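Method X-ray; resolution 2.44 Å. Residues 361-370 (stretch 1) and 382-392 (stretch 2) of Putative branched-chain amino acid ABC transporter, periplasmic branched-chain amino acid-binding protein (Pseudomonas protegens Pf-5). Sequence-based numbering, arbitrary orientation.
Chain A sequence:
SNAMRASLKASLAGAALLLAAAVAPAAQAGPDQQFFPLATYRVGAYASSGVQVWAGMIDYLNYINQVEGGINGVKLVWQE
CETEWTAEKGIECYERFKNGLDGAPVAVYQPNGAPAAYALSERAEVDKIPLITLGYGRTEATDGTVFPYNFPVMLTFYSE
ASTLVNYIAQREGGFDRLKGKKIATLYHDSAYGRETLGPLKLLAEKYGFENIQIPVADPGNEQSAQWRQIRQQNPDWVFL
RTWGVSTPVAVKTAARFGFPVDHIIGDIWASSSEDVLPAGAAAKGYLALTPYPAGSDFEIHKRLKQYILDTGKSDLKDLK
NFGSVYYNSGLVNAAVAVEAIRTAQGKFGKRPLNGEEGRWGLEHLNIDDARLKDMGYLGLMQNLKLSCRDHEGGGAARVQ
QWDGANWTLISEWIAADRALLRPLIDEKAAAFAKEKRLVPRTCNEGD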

# COMPACT_ATOMS: atom_id res chain seq x y z
N GLY A 361 -7.08 -13.14 13.15
CA GLY A 361 -7.71 -13.16 11.85
C GLY A 361 -6.73 -12.77 10.77
O GLY A 361 -6.60 -13.46 9.75
N LEU A 362 -6.03 -11.66 10.99
CA LEU A 362 -5.00 -11.19 10.07
C LEU A 362 -3.97 -12.27 9.79
O LEU A 362 -3.64 -12.52 8.63
CB LEU A 362 -4.31 -9.95 10.62
CG LEU A 362 -5.10 -8.64 10.49
CD1 LEU A 362 -4.55 -7.60 11.44
CD2 LEU A 362 -5.04 -8.14 9.06
N GLU A 363 -3.48 -12.93 10.84
CA GLU A 363 -2.42 -13.93 10.69
C GLU A 363 -2.93 -15.21 10.03
O GLU A 363 -2.14 -16.08 9.65
CB GLU A 363 -1.79 -14.24 12.05
CG GLU A 363 -1.05 -13.05 12.66
CD GLU A 363 -0.14 -13.42 13.81
OE1 GLU A 363 -0.48 -14.34 14.58
OE2 GLU A 363 0.93 -12.78 13.96
N HIS A 364 -4.24 -15.34 9.88
CA HIS A 364 -4.81 -16.51 9.23
C HIS A 364 -5.53 -16.16 7.94
O HIS A 364 -6.30 -16.96 7.42
CB HIS A 364 -5.74 -17.25 10.19
CG HIS A 364 -5.02 -18.00 11.27
ND1 HIS A 364 -4.51 -17.38 12.39
CD2 HIS A 364 -4.70 -19.31 11.38
CE1 HIS A 364 -3.92 -18.28 13.15
NE2 HIS A 364 -4.02 -19.46 12.56
N LEU A 365 -5.28 -14.96 7.43
CA LEU A 365 -5.85 -14.55 6.16
C LEU A 365 -5.41 -15.50 5.06
O LEU A 365 -4.24 -15.82 4.92
CB LEU A 365 -5.42 -13.13 5.80
CG LEU A 365 -6.41 -12.01 6.14
CD1 LEU A 365 -5.90 -10.68 5.61
CD2 LEU A 365 -7.77 -12.33 5.55
N ASN A 366 -6.39 -15.97 4.28
CA ASN A 366 -6.11 -16.81 3.13
C ASN A 366 -7.08 -16.48 2.01
O ASN A 366 -8.11 -17.13 1.85
CB ASN A 366 -6.20 -18.29 3.50
CG ASN A 366 -5.60 -19.20 2.44
OD1 ASN A 366 -5.72 -18.94 1.24
ND2 ASN A 366 -4.96 -20.28 2.87
N ILE A 367 -6.74 -15.45 1.25
CA ILE A 367 -7.55 -14.99 0.14
C ILE A 367 -7.16 -15.71 -1.15
O ILE A 367 -6.06 -15.51 -1.67
CB ILE A 367 -7.41 -13.48 -0.06
CG1 ILE A 367 -7.68 -12.73 1.25
CG2 ILE A 367 -8.33 -13.01 -1.16
CD1 ILE A 367 -9.08 -12.90 1.76
N ASP A 368 -8.07 -16.54 -1.65
CA ASP A 368 -7.88 -17.28 -2.91
C ASP A 368 -8.37 -16.49 -4.11
O ASP A 368 -8.99 -15.43 -3.96
CB ASP A 368 -8.63 -18.62 -2.87
CG ASP A 368 -7.93 -19.66 -2.04
OD1 ASP A 368 -6.68 -19.61 -1.95
OD2 ASP A 368 -8.62 -20.53 -1.47
N ASP A 369 -8.12 -17.01 -5.30
CA ASP A 369 -8.73 -16.47 -6.50
C ASP A 369 -10.24 -16.73 -6.48
O ASP A 369 -11.03 -15.90 -6.94
CB ASP A 369 -8.10 -17.07 -7.76
CG ASP A 369 -6.80 -16.39 -8.12
OD1 ASP A 369 -6.68 -15.17 -7.90
OD2 ASP A 369 -5.90 -17.09 -8.64
N ALA A 370 -10.62 -17.89 -5.96
CA ALA A 370 -12.02 -18.23 -5.79
C ALA A 370 -12.70 -17.20 -4.89
O ALA A 370 -13.79 -16.71 -5.18
CB ALA A 370 -12.18 -19.63 -5.21
N GLN A 382 -4.66 -8.64 -5.08
CA GLN A 382 -3.94 -9.89 -5.24
C GLN A 382 -4.36 -10.93 -4.20
O GLN A 382 -5.14 -10.63 -3.30
CB GLN A 382 -2.43 -9.64 -5.15
CG GLN A 382 -1.97 -9.14 -3.79
CD GLN A 382 -0.56 -8.59 -3.82
OE1 GLN A 382 0.41 -9.31 -3.58
NE2 GLN A 382 -0.43 -7.30 -4.12
N ASN A 383 -3.83 -12.14 -4.33
CA ASN A 383 -3.99 -13.16 -3.30
C ASN A 383 -3.27 -12.74 -2.02
O ASN A 383 -2.25 -12.04 -2.06
CB ASN A 383 -3.46 -14.51 -3.78
CG ASN A 383 -4.35 -15.16 -4.83
OD1 ASN A 383 -5.17 -14.49 -5.46
ND2 ASN A 383 -4.19 -16.46 -5.02
N LEU A 384 -3.80 -13.17 -0.88
CA LEU A 384 -3.19 -12.90 0.41
C LEU A 384 -3.12 -14.17 1.25
O LEU A 384 -4.14 -14.82 1.48
CB LEU A 384 -3.96 -11.83 1.18
CG LEU A 384 -3.77 -10.38 0.78
CD1 LEU A 384 -4.75 -9.50 1.55
CD2 LEU A 384 -2.34 -9.96 1.04
N LYS A 385 -1.93 -14.52 1.69
CA LYS A 385 -1.77 -15.62 2.63
C LYS A 385 -0.79 -15.20 3.72
O LYS A 385 0.42 -15.23 3.52
CB LYS A 385 -1.31 -16.89 1.93
CG LYS A 385 -1.31 -18.12 2.82
CD LYS A 385 -1.46 -19.40 2.00
CE LYS A 385 -1.10 -20.63 2.82
NZ LYS A 385 0.35 -20.64 3.19
N LEU A 386 -1.33 -14.80 4.86
CA LEU A 386 -0.50 -14.35 5.98
C LEU A 386 -0.24 -15.46 6.97
O LEU A 386 -0.88 -16.51 6.95
CB LEU A 386 -1.16 -13.17 6.69
CG LEU A 386 -1.02 -11.78 6.09
CD1 LEU A 386 -1.88 -11.62 4.84
CD2 LEU A 386 -1.36 -10.72 7.13
N SER A 387 0.72 -15.21 7.85
CA SER A 387 1.04 -16.12 8.94
C SER A 387 1.67 -15.30 10.06
O SER A 387 1.91 -14.10 9.89
CB SER A 387 1.99 -17.22 8.49
OG SER A 387 3.31 -16.72 8.32
N CYS A 388 1.93 -15.94 11.19
CA CYS A 388 2.63 -15.28 12.29
C CYS A 388 4.02 -14.85 11.83
O CYS A 388 4.55 -13.83 12.27
CB CYS A 388 2.73 -16.21 13.50
SG CYS A 388 3.98 -15.72 14.71
N ARG A 389 4.59 -15.63 10.92
CA ARG A 389 5.92 -15.38 10.39
C ARG A 389 5.91 -14.32 9.29
O ARG A 389 6.93 -13.71 8.98
CB ARG A 389 6.50 -16.70 9.85
CG ARG A 389 8.00 -16.73 9.67
CD ARG A 389 8.40 -17.93 8.83
NE ARG A 389 7.88 -17.83 7.47
CZ ARG A 389 8.60 -17.44 6.43
NH1 ARG A 389 8.05 -17.37 5.22
NH2 ARG A 389 9.88 -17.13 6.59
N ASP A 390 4.73 -14.09 8.69
CA ASP A 390 4.62 -13.23 7.52
C ASP A 390 3.42 -12.29 7.58
O ASP A 390 2.31 -12.67 7.20
CB ASP A 390 4.55 -14.07 6.25
CG ASP A 390 4.33 -13.24 5.00
OD1 ASP A 390 4.71 -12.05 4.98
OD2 ASP A 390 3.76 -13.77 4.02
N HIS A 391 3.65 -11.06 8.02
CA HIS A 391 2.58 -10.08 8.13
C HIS A 391 2.38 -9.28 6.84
O HIS A 391 1.62 -8.31 6.80
CB HIS A 391 2.86 -9.14 9.30
CG HIS A 391 2.55 -9.73 10.64
ND1 HIS A 391 2.54 -8.99 11.80
CD2 HIS A 391 2.22 -11.00 11.00
CE1 HIS A 391 2.22 -9.77 12.82
NE2 HIS A 391 2.02 -11.00 12.36
N GLU A 392 3.07 -9.68 5.77
CA GLU A 392 2.88 -9.06 4.47
C GLU A 392 1.86 -9.85 3.67
O GLU A 392 0.82 -9.33 3.28
CB GLU A 392 4.20 -8.97 3.69
CG GLU A 392 4.07 -8.22 2.38
CD GLU A 392 5.34 -8.24 1.54
OE1 GLU A 392 6.24 -9.05 1.81
OE2 GLU A 392 5.42 -7.43 0.59

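What holds the two backbones together? A short antiparallel ladder pairs Asn366 with Lys385 and Ile367 with Leu384. Ile367 N donates to Leu384 O at 2.7 Å, while the return bond, Leu384 N to Ile367 O, is weak at 3.3 Å. Just beyond the strand, Leu386 N reaches Leu365 O at 3.1 Å, so these three amides find carbonyl acceptors across the gap, while Asn366 and Lys385, a non-hydrogen-bonded pair, exchange no backbone bond.

Do these carbonyls accept anything else? Leu365 O also lies 3.4 Å from Lys385 CA, and Leu384 O 3.3 Å from Asn366 CA, both CA-H...O contacts. Glu363 O receives a similar contact from Ser387 CA at 3.3 Å; Ser387 N is instead satisfied within its own stretch by Asp390 O, 3.1 Å away.

How is the carboxylate of Glu363 satisfied? Its side chain extends to His391, whose NE2 donates to OE2 of Glu363 at 2.6 Å, near the plane of the ring. The same oxygen has a further partner elsewhere in the structure, as does His391 ND1.

Which side chains fill the space between? Ile367 and Leu384 share one face of the sheet, with CG1 of Ile367 3.8 Å from CB of Leu384. Leu365 CB meets Leu386 CD1 at 4.0 Å, adding an apolar contact beside the ladder.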